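Local coordinates for N-acyl-D-glutamate deacylase (Bordetella bronchiseptica, PDB 3GIP), which hydrolyses N-acyl-D-glutamate to D-glutamate and a carboxylic acid, as a zinc-containing deacylase of the amidohydrolase superfamily, at residues A[426-437]-A[449-459]; A[205-215]-A[233-244]. All coordinates share one frame; numbering follows the deposited sequence.

Overall arrangement
Contacts 1 and 2 lie on opposite sides of the chain's centre, with their own centres 35 Å apart and their nearest atoms about 16 Å from each other, so they do not touch. Contact 2 (205-215 with 233-244) belongs to the TIM-barrel part of this amidohydrolase, where neighbouring parallel strands and their helices pack. The side chain of H215 there is about 11 Å from the bound zinc ion, whose site is made by C95, H218 and H248. Contact 1 (426-437 with 449-459) comes later in the chain and is an antiparallel strand pair. Strand 57-64 pairs with both 428-431 and 87-92, the latter leading strand by strand to 214-218.

Contact 1: residues A[426-437]-A[449-459]; sequences ADVVVFDPDTVA and SVGIAGVLVNG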
loop_
_atom_site.group_PDB
_atom_site.type_symbol
_atom_site.label_atom_id
_atom_site.label_comp_id
_atom_site.label_asym_id
_atom_site.label_seq_id
_atom_site.Cartn_x
_atom_site.Cartn_y
_atom_site.Cartn_z
ATOM N N ALA A 426 -11.470 -9.737 14.466
ATOM C CA ALA A 426 -10.299 -10.499 14.867
ATOM C C ALA A 426 -9.199 -10.654 13.819
ATOM O O ALA A 426 -8.872 -11.776 13.413
ATOM C CB ALA A 426 -10.726 -11.874 15.381
ATOM N N ASP A 427 -8.647 -9.527 13.369
ATOM C CA ASP A 427 -7.526 -9.541 12.427
ATOM C C ASP A 427 -6.356 -9.539 13.407
ATOM O O ASP A 427 -6.145 -8.557 14.124
ATOM C CB ASP A 427 -7.481 -8.269 11.569
ATOM C CG ASP A 427 -8.619 -8.188 10.564
ATOM O OD1 ASP A 427 -9.159 -9.246 10.176
ATOM O OD2 ASP A 427 -8.957 -7.063 10.145
ATOM N N VAL A 428 -5.602 -10.632 13.448
ATOM C CA VAL A 428 -4.515 -10.753 14.412
ATOM C C VAL A 428 -3.243 -11.360 13.845
ATOM O O VAL A 428 -3.290 -12.238 12.987
ATOM C CB VAL A 428 -4.953 -11.652 15.601
ATOM C CG1 VAL A 428 -3.897 -11.647 16.692
ATOM C CG2 VAL A 428 -6.295 -11.193 16.142
ATOM N N VAL A 429 -2.102 -10.889 14.333
ATOM C CA VAL A 429 -0.825 -11.447 13.917
ATOM C C VAL A 429 -0.035 -11.754 15.178
ATOM O O VAL A 429 0.006 -10.950 16.111
ATOM C CB VAL A 429 -0.004 -10.486 13.017
ATOM C CG1 VAL A 429 0.298 -9.189 13.746
ATOM C CG2 VAL A 429 1.292 -11.171 12.591
ATOM N N VAL A 430 0.564 -12.939 15.211
ATOM C CA VAL A 430 1.374 -13.368 16.341
ATOM C C VAL A 430 2.796 -13.486 15.811
ATOM O O VAL A 430 3.034 -14.179 14.821
ATOM C CB VAL A 430 0.917 -14.747 16.868
ATOM C CG1 VAL A 430 1.796 -15.180 18.033
ATOM C CG2 VAL A 430 -0.541 -14.677 17.294
ATOM N N PHE A 431 3.739 -12.806 16.452
ATOM C CA PHE A 431 5.117 -12.859 15.984
ATOM C C PHE A 431 6.142 -12.802 17.104
ATOM O O PHE A 431 5.858 -12.321 18.198
ATOM C CB PHE A 431 5.367 -11.722 14.981
ATOM C CG PHE A 431 5.305 -10.336 15.583
ATOM C CD1 PHE A 431 6.449 -9.735 16.101
ATOM C CD2 PHE A 431 4.104 -9.628 15.617
ATOM C CE1 PHE A 431 6.402 -8.448 16.643
ATOM C CE2 PHE A 431 4.045 -8.337 16.160
ATOM C CZ PHE A 431 5.196 -7.746 16.673
ATOM N N ASP A 432 7.332 -13.322 16.823
ATOM C CA ASP A 432 8.426 -13.311 17.785
ATOM C C ASP A 432 9.129 -11.968 17.586
ATOM O O ASP A 432 9.690 -11.708 16.523
ATOM C CB ASP A 432 9.395 -14.455 17.490
ATOM C CG ASP A 432 10.459 -14.601 18.555
ATOM O OD1 ASP A 432 10.934 -13.565 19.064
ATOM O OD2 ASP A 432 10.824 -15.754 18.874
ATOM N N PRO A 433 9.110 -11.094 18.605
ATOM C CA PRO A 433 9.761 -9.789 18.462
ATOM C C PRO A 433 11.270 -9.843 18.265
ATOM O O PRO A 433 11.858 -8.936 17.671
ATOM C CB PRO A 433 9.367 -9.068 19.747
ATOM C CG PRO A 433 9.286 -10.192 20.743
ATOM C CD PRO A 433 8.552 -11.260 19.960
ATOM N N ASP A 434 11.895 -10.909 18.753
ATOM C CA ASP A 434 13.340 -11.035 18.642
ATOM C C ASP A 434 13.843 -11.630 17.337
ATOM O O ASP A 434 15.008 -11.454 16.991
ATOM C CB ASP A 434 13.890 -11.851 19.813
ATOM C CG ASP A 434 13.694 -11.159 21.146
ATOM O OD1 ASP A 434 13.790 -9.915 21.190
ATOM O OD2 ASP A 434 13.456 -11.857 22.152
ATOM N N THR A 435 12.978 -12.325 16.606
ATOM C CA THR A 435 13.399 -12.935 15.350
ATOM C C THR A 435 12.668 -12.407 14.124
ATOM O O THR A 435 13.138 -12.586 13.001
ATOM C CB THR A 435 13.209 -14.467 15.367
ATOM O OG1 THR A 435 11.813 -14.774 15.465
ATOM C CG2 THR A 435 13.953 -15.090 16.547
ATOM N N VAL A 436 11.522 -11.762 14.323
ATOM C CA VAL A 436 10.762 -11.265 13.180
ATOM C C VAL A 436 11.645 -10.443 12.251
ATOM O O VAL A 436 12.359 -9.537 12.683
ATOM C CB VAL A 436 9.531 -10.434 13.621
ATOM C CG1 VAL A 436 9.965 -9.151 14.320
ATOM C CG2 VAL A 436 8.657 -10.130 12.404
ATOM N N ALA A 437 11.603 -10.777 10.967
ATOM C CA ALA A 437 12.424 -10.087 9.989
ATOM C C ALA A 437 12.126 -10.540 8.575
ATOM O O ALA A 437 11.609 -11.636 8.347
ATOM C CB ALA A 437 13.901 -10.333 10.291
ATOM N N SER A 449 9.217 -14.086 5.071
ATOM C CA SER A 449 9.720 -13.582 6.340
ATOM C C SER A 449 9.827 -14.694 7.367
ATOM O O SER A 449 9.270 -15.780 7.196
ATOM C CB SER A 449 8.776 -12.514 6.902
ATOM O OG SER A 449 8.526 -11.485 5.968
ATOM N N VAL A 450 10.549 -14.407 8.442
ATOM C CA VAL A 450 10.687 -15.345 9.546
ATOM C C VAL A 450 10.148 -14.621 10.775
ATOM O O VAL A 450 10.072 -13.390 10.792
ATOM C CB VAL A 450 12.162 -15.747 9.795
ATOM C CG1 VAL A 450 12.693 -16.531 8.605
ATOM C CG2 VAL A 450 13.012 -14.510 10.045
ATOM N N GLY A 451 9.743 -15.372 11.791
ATOM C CA GLY A 451 9.246 -14.735 12.995
ATOM C C GLY A 451 7.746 -14.527 13.068
ATOM O O GLY A 451 7.238 -14.097 14.103
ATOM N N ILE A 452 7.038 -14.794 11.976
ATOM C CA ILE A 452 5.584 -14.663 11.976
ATOM C C ILE A 452 5.053 -16.049 12.329
ATOM O O ILE A 452 5.230 -17.000 11.569
ATOM C CB ILE A 452 5.048 -14.241 10.592
ATOM C CG1 ILE A 452 5.594 -12.860 10.220
ATOM C CG2 ILE A 452 3.520 -14.213 10.608
ATOM C CD1 ILE A 452 5.175 -11.747 11.171
ATOM N N ALA A 453 4.419 -16.162 13.491
ATOM C CA ALA A 453 3.895 -17.441 13.956
ATOM C C ALA A 453 2.496 -17.771 13.450
ATOM O O ALA A 453 2.196 -18.928 13.159
ATOM C CB ALA A 453 3.913 -17.483 15.482
ATOM N N GLY A 454 1.639 -16.763 13.344
ATOM C CA GLY A 454 0.291 -17.018 12.878
ATOM C C GLY A 454 -0.457 -15.754 12.528
ATOM O O GLY A 454 -0.145 -14.677 13.031
ATOM N N VAL A 455 -1.450 -15.887 11.657
ATOM C CA VAL A 455 -2.250 -14.745 11.242
ATOM C C VAL A 455 -3.716 -15.123 11.124
ATOM O O VAL A 455 -4.060 -16.140 10.517
ATOM C CB VAL A 455 -1.794 -14.198 9.872
ATOM C CG1 VAL A 455 -2.646 -12.995 9.486
ATOM C CG2 VAL A 455 -0.325 -13.806 9.926
ATOM N N LEU A 456 -4.573 -14.300 11.720
ATOM C CA LEU A 456 -6.010 -14.510 11.654
ATOM C C LEU A 456 -6.619 -13.329 10.916
ATOM O O LEU A 456 -6.218 -12.181 11.119
ATOM C CB LEU A 456 -6.633 -14.574 13.053
ATOM C CG LEU A 456 -6.208 -15.662 14.037
ATOM C CD1 LEU A 456 -6.979 -15.474 15.343
ATOM C CD2 LEU A 456 -6.483 -17.037 13.449
ATOM N N VAL A 457 -7.571 -13.621 10.041
ATOM C CA VAL A 457 -8.290 -12.593 9.306
ATOM C C VAL A 457 -9.736 -12.846 9.705
ATOM O O VAL A 457 -10.281 -13.915 9.430
ATOM C CB VAL A 457 -8.129 -12.753 7.780
ATOM C CG1 VAL A 457 -9.103 -11.837 7.052
ATOM C CG2 VAL A 457 -6.699 -12.412 7.374
ATOM N N ASN A 458 -10.339 -11.878 10.384
ATOM C CA ASN A 458 -11.717 -12.017 10.841
ATOM C C ASN A 458 -11.902 -13.319 11.619
ATOM O O ASN A 458 -12.900 -14.030 11.457
ATOM C CB ASN A 458 -12.667 -11.949 9.645
ATOM C CG ASN A 458 -12.599 -10.610 8.935
ATOM O OD1 ASN A 458 -12.501 -10.544 7.711
ATOM N ND2 ASN A 458 -12.655 -9.531 9.708
ATOM N N GLY A 459 -10.918 -13.623 12.460
ATOM C CA GLY A 459 -10.969 -14.813 13.291
ATOM C C GLY A 459 -10.571 -16.134 12.658
ATOM O O GLY A 459 -10.476 -17.148 13.354
#
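Strands 428-431 and 452-457 pair antiparallel, at 166° between their directions, next to strand 57-64. V428 and L456 form a hydrogen-bonded pair, with L456 N giving V428 O a bond of 2.7 Å. One step on, V429 and V455 make a non-hydrogen-bonded pair, and V429 CG2 meets V455 CG2 at 4.1 Å. The regular pairing breaks at V430, where A453 and G454 both face one residue in a classic beta bulge. V430 O therefore takes two amides, A453 N at 2.8 Å and G454 N at 3.3 Å. V428, V430 and L456 share one face, and there V430 CG1, set anti to its own nitrogen (chi1 179°), rests on the methyl of A453. The opposite face carries V429, F431, I452 and V455. On it I452 CD1 comes to 3.8 Å from F431 CB and also reaches V436 CG2, so that I452 ties F431 of the strand to V436 of the turn.

Beyond F431, D432 N bonds to G451 O, and the chain bends through an Asx turn in which D432 OD1 accepts from D434 N. It then returns to G451, whose CA lies 3.8 Å from V436 CA; V436 CA is also directed at V450 O. A437 and V450 exchange two backbone bonds just past it. At the far end D427 OD1 receives N458 N at 2.9 Å, nearly along its C-O axis, while its other oxygen, OD2, forms a salt bridge with R417.

Strand 57-64 borders strand 428-431, with V429 bonded to A59 and packed on F62, while strand 460-463 flanks 452-457 through V455 and V462. T88 of strand 87-92 lies against D427, V455 and V457, and helix 376-391 meets the turn end through T382 and R390.

Contact 2: residues A[205-215]-A[233-244]; sequences ARVAAERRRLH and VLAIGRGTGCAT
C242 sits in the tight part of this contact, where the end of helix 226-240 meets helix 198-210 and the chain turns into strand 243-246. Its sulfur, swung anti to the backbone N (chi1 -169°), reaches A208 CB at 3.7 Å, while C242 CB packs against the methyls of A205 and A209. A205 CB rests against both T240 OG1 and I236 CG2, 3.6 Å from the latter. Among the strands, L214 CD2 presses on A243 CB at 3.4 Å, tighter than usual for two carbons. H215 N bonds to A243 O at 3.0 Å. Water 3, in the plane of the H215 ring at its edge, is a buried polar bridge joining ND1 to V233 O and T244 OG1; H215 NE2 bonds to T186.

The other side is looser and wetter. Water 2 bridges R213 O and A243 N, and water 1 links A209 O to G241 O, the latter weakly. On the exposed rim R206 CG touches T240 CG2 at 3.9 Å, the two side chains crossing at about a right angle.

Parallel strands 214-218 and 243-246, connected by helix 226-240, form a beta-alpha-beta crossover, the repeating unit of the TIM barrel.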
loop_
_atom_site.group_PDB
_atom_site.type_symbol
_atom_site.label_atom_id
_atom_site.label_comp_id
_atom_site.label_asym_id
_atom_site.label_seq_id
_atom_site.Cartn_x
_atom_site.Cartn_y
_atom_site.Cartn_z
ATOM N N ALA A 205 -11.396 16.340 -5.276
ATOM C CA ALA A 205 -11.155 16.465 -3.843
ATOM C C ALA A 205 -12.397 16.964 -3.102
ATOM O O ALA A 205 -12.660 16.551 -1.970
ATOM C CB ALA A 205 -9.974 17.404 -3.592
ATOM N N ARG A 206 -13.162 17.851 -3.735
ATOM C CA ARG A 206 -14.376 18.368 -3.106
ATOM C C ARG A 206 -15.387 17.241 -2.935
ATOM O O ARG A 206 -16.085 17.162 -1.920
ATOM C CB ARG A 206 -14.998 19.489 -3.947
ATOM C CG ARG A 206 -14.221 20.795 -3.949
ATOM C CD ARG A 206 -15.110 21.958 -4.391
ATOM N NE ARG A 206 -15.640 21.780 -5.742
ATOM C CZ ARG A 206 -14.942 21.981 -6.855
ATOM N NH1 ARG A 206 -13.677 22.372 -6.788
ATOM N NH2 ARG A 206 -15.510 21.788 -8.040
ATOM N N VAL A 207 -15.471 16.372 -3.936
ATOM C CA VAL A 207 -16.387 15.241 -3.886
ATOM C C VAL A 207 -15.980 14.297 -2.756
ATOM O O VAL A 207 -16.825 13.805 -2.010
ATOM C CB VAL A 207 -16.386 14.465 -5.225
ATOM C CG1 VAL A 207 -17.253 13.220 -5.112
ATOM C CG2 VAL A 207 -16.893 15.367 -6.343
ATOM N N ALA A 208 -14.680 14.046 -2.631
ATOM C CA ALA A 208 -14.186 13.159 -1.583
ATOM C C ALA A 208 -14.359 13.795 -0.203
ATOM O O ALA A 208 -14.845 13.158 0.733
ATOM C CB ALA A 208 -12.713 12.832 -1.831
ATOM N N ALA A 209 -13.968 15.058 -0.090
ATOM C CA ALA A 209 -14.060 15.783 1.173
ATOM C C ALA A 209 -15.485 15.825 1.723
ATOM O O ALA A 209 -15.698 15.662 2.927
ATOM C CB ALA A 209 -13.529 17.195 0.993
ATOM N N GLU A 210 -16.456 16.035 0.843
ATOM C CA GLU A 210 -17.855 16.106 1.257
ATOM C C GLU A 210 -18.325 14.812 1.911
ATOM O O GLU A 210 -19.228 14.819 2.751
ATOM C CB GLU A 210 -18.748 16.420 0.052
ATOM C CG GLU A 210 -20.238 16.447 0.372
ATOM C CD GLU A 210 -20.613 17.556 1.340
ATOM O OE1 GLU A 210 -21.779 17.582 1.790
ATOM O OE2 GLU A 210 -19.750 18.405 1.648
ATOM N N ARG A 211 -17.707 13.701 1.529
ATOM C CA ARG A 211 -18.075 12.403 2.073
ATOM C C ARG A 211 -17.028 11.868 3.043
ATOM O O ARG A 211 -17.037 10.688 3.400
ATOM C CB ARG A 211 -18.298 11.430 0.916
ATOM C CG ARG A 211 -19.407 11.915 -0.002
ATOM C CD ARG A 211 -19.503 11.145 -1.301
ATOM N NE ARG A 211 -20.634 11.627 -2.089
ATOM C CZ ARG A 211 -20.729 12.854 -2.598
ATOM N NH1 ARG A 211 -19.753 13.737 -2.415
ATOM N NH2 ARG A 211 -21.816 13.207 -3.271
ATOM N N ARG A 212 -16.140 12.755 3.481
ATOM C CA ARG A 212 -15.078 12.398 4.412
ATOM C C ARG A 212 -14.246 11.237 3.878
ATOM O O ARG A 212 -13.945 10.287 4.602
ATOM C CB ARG A 212 -15.668 12.035 5.778
ATOM C CG ARG A 212 -16.456 13.168 6.418
ATOM C CD ARG A 212 -16.997 12.775 7.782
ATOM N NE ARG A 212 -17.818 13.833 8.366
ATOM C CZ ARG A 212 -18.972 14.255 7.855
ATOM N NH1 ARG A 212 -19.450 13.708 6.743
ATOM N NH2 ARG A 212 -19.647 15.226 8.454
ATOM N N ARG A 213 -13.886 11.322 2.601
ATOM C CA ARG A 213 -13.075 10.292 1.966
ATOM C C ARG A 213 -11.698 10.870 1.654
ATOM O O ARG A 213 -11.486 12.077 1.760
ATOM C CB ARG A 213 -13.763 9.779 0.696
ATOM C CG ARG A 213 -15.131 9.142 0.961
ATOM C CD ARG A 213 -15.048 7.962 1.928
ATOM N NE ARG A 213 -16.369 7.571 2.419
ATOM C CZ ARG A 213 -17.262 6.874 1.723
ATOM N NH1 ARG A 213 -16.989 6.468 0.491
ATOM N NH2 ARG A 213 -18.447 6.602 2.257
ATOM N N LEU A 214 -10.768 10.013 1.256
ATOM C CA LEU A 214 -9.393 10.435 1.006
ATOM C C LEU A 214 -8.920 10.739 -0.404
ATOM O O LEU A 214 -9.525 10.339 -1.400
ATOM C CB LEU A 214 -8.436 9.370 1.546
ATOM C CG LEU A 214 -8.324 9.075 3.035
ATOM C CD1 LEU A 214 -7.721 7.694 3.216
ATOM C CD2 LEU A 214 -7.459 10.130 3.706
ATOM N N HIS A 215 -7.808 11.464 -0.449
ATOM C CA HIS A 215 -7.098 11.741 -1.683
ATOM C C HIS A 215 -5.708 11.234 -1.332
ATOM O O HIS A 215 -5.040 11.831 -0.483
ATOM C CB HIS A 215 -6.950 13.225 -2.014
ATOM C CG HIS A 215 -5.975 13.479 -3.128
ATOM N ND1 HIS A 215 -5.281 14.661 -3.264
ATOM C CD2 HIS A 215 -5.566 12.685 -4.147
ATOM C CE1 HIS A 215 -4.484 14.585 -4.317
ATOM N NE2 HIS A 215 -4.639 13.395 -4.871
ATOM N N VAL A 233 -0.110 19.022 -3.626
ATOM C CA VAL A 233 -1.189 18.228 -3.051
ATOM C C VAL A 233 -1.662 18.782 -1.709
ATOM O O VAL A 233 -2.809 18.566 -1.317
ATOM C CB VAL A 233 -0.796 16.735 -2.906
ATOM C CG1 VAL A 233 -0.522 16.143 -4.279
ATOM C CG2 VAL A 233 0.414 16.584 -2.003
ATOM N N LEU A 234 -0.792 19.497 -1.001
ATOM C CA LEU A 234 -1.204 20.080 0.273
ATOM C C LEU A 234 -2.132 21.260 -0.008
ATOM O O LEU A 234 -3.077 21.507 0.740
ATOM C CB LEU A 234 0.008 20.549 1.085
ATOM C CG LEU A 234 0.865 19.440 1.702
ATOM C CD1 LEU A 234 1.979 20.070 2.526
ATOM C CD2 LEU A 234 0.006 18.537 2.579
ATOM N N ALA A 235 -1.862 21.975 -1.096
ATOM C CA ALA A 235 -2.686 23.119 -1.476
ATOM C C ALA A 235 -4.103 22.642 -1.765
ATOM O O ALA A 235 -5.079 23.317 -1.436
ATOM C CB ALA A 235 -2.099 23.803 -2.703
ATOM N N ILE A 236 -4.212 21.474 -2.386
ATOM C CA ILE A 236 -5.514 20.898 -2.698
ATOM C C ILE A 236 -6.227 20.558 -1.395
ATOM O O ILE A 236 -7.427 20.786 -1.253
ATOM C CB ILE A 236 -5.362 19.617 -3.545
ATOM C CG1 ILE A 236 -4.797 19.975 -4.921
ATOM C CG2 ILE A 236 -6.701 18.906 -3.675
ATOM C CD1 ILE A 236 -4.416 18.779 -5.756
ATOM N N GLY A 237 -5.481 20.014 -0.438
ATOM C CA GLY A 237 -6.070 19.659 0.838
ATOM C C GLY A 237 -6.494 20.864 1.657
ATOM O O GLY A 237 -7.551 20.850 2.283
ATOM N N ARG A 238 -5.674 21.908 1.656
ATOM C CA ARG A 238 -5.984 23.114 2.415
ATOM C C ARG A 238 -7.184 23.851 1.831
ATOM O O ARG A 238 -7.997 24.415 2.565
ATOM C CB ARG A 238 -4.769 24.046 2.450
ATOM C CG ARG A 238 -3.571 23.462 3.189
ATOM C CD ARG A 238 -2.394 24.424 3.232
ATOM N NE ARG A 238 -2.031 24.898 1.901
ATOM C CZ ARG A 238 -0.813 24.812 1.376
ATOM N NH1 ARG A 238 0.183 24.264 2.066
ATOM N NH2 ARG A 238 -0.590 25.278 0.156
ATOM N N GLY A 239 -7.295 23.836 0.507
ATOM C CA GLY A 239 -8.399 24.521 -0.137
ATOM C C GLY A 239 -9.727 23.794 -0.060
ATOM O O GLY A 239 -10.776 24.429 0.046
ATOM N N THR A 240 -9.693 22.465 -0.100
ATOM C CA THR A 240 -10.921 21.671 -0.061
ATOM C C THR A 240 -11.211 21.005 1.276
ATOM O O THR A 240 -12.343 20.593 1.535
ATOM C CB THR A 240 -10.891 20.555 -1.121
ATOM O OG1 THR A 240 -9.858 19.618 -0.791
ATOM C CG2 THR A 240 -10.619 21.135 -2.498
ATOM N N GLY A 241 -10.191 20.890 2.121
ATOM C CA GLY A 241 -10.370 20.246 3.410
ATOM C C GLY A 241 -10.342 18.730 3.287
ATOM O O GLY A 241 -10.635 18.009 4.241
ATOM N N CYS A 242 -9.983 18.242 2.104
ATOM C CA CYS A 242 -9.933 16.807 1.859
ATOM C C CYS A 242 -8.753 16.131 2.554
ATOM O O CYS A 242 -7.605 16.554 2.393
ATOM C CB CYS A 242 -9.851 16.539 0.353
ATOM S SG CYS A 242 -10.085 14.810 -0.111
ATOM N N ALA A 243 -9.041 15.086 3.327
ATOM C CA ALA A 243 -7.991 14.335 4.013
ATOM C C ALA A 243 -7.019 13.883 2.924
ATOM O O ALA A 243 -7.437 13.419 1.860
ATOM C CB ALA A 243 -8.586 13.138 4.737
ATOM N N THR A 244 -5.722 13.998 3.200
ATOM C CA THR A 244 -4.700 13.674 2.212
ATOM C C THR A 244 -3.623 12.720 2.708
ATOM O O THR A 244 -3.235 12.762 3.873
ATOM C CB THR A 244 -4.007 14.974 1.751
ATOM O OG1 THR A 244 -4.992 15.877 1.232
ATOM C CG2 THR A 244 -2.958 14.698 0.688
HETATM O O HOH W 1 -13.315 16.067 4.816
HETATM O O HOH W 2 -11.729 14.187 3.546
HETATM O O HOH W 3 -4.975 16.727 -1.344
#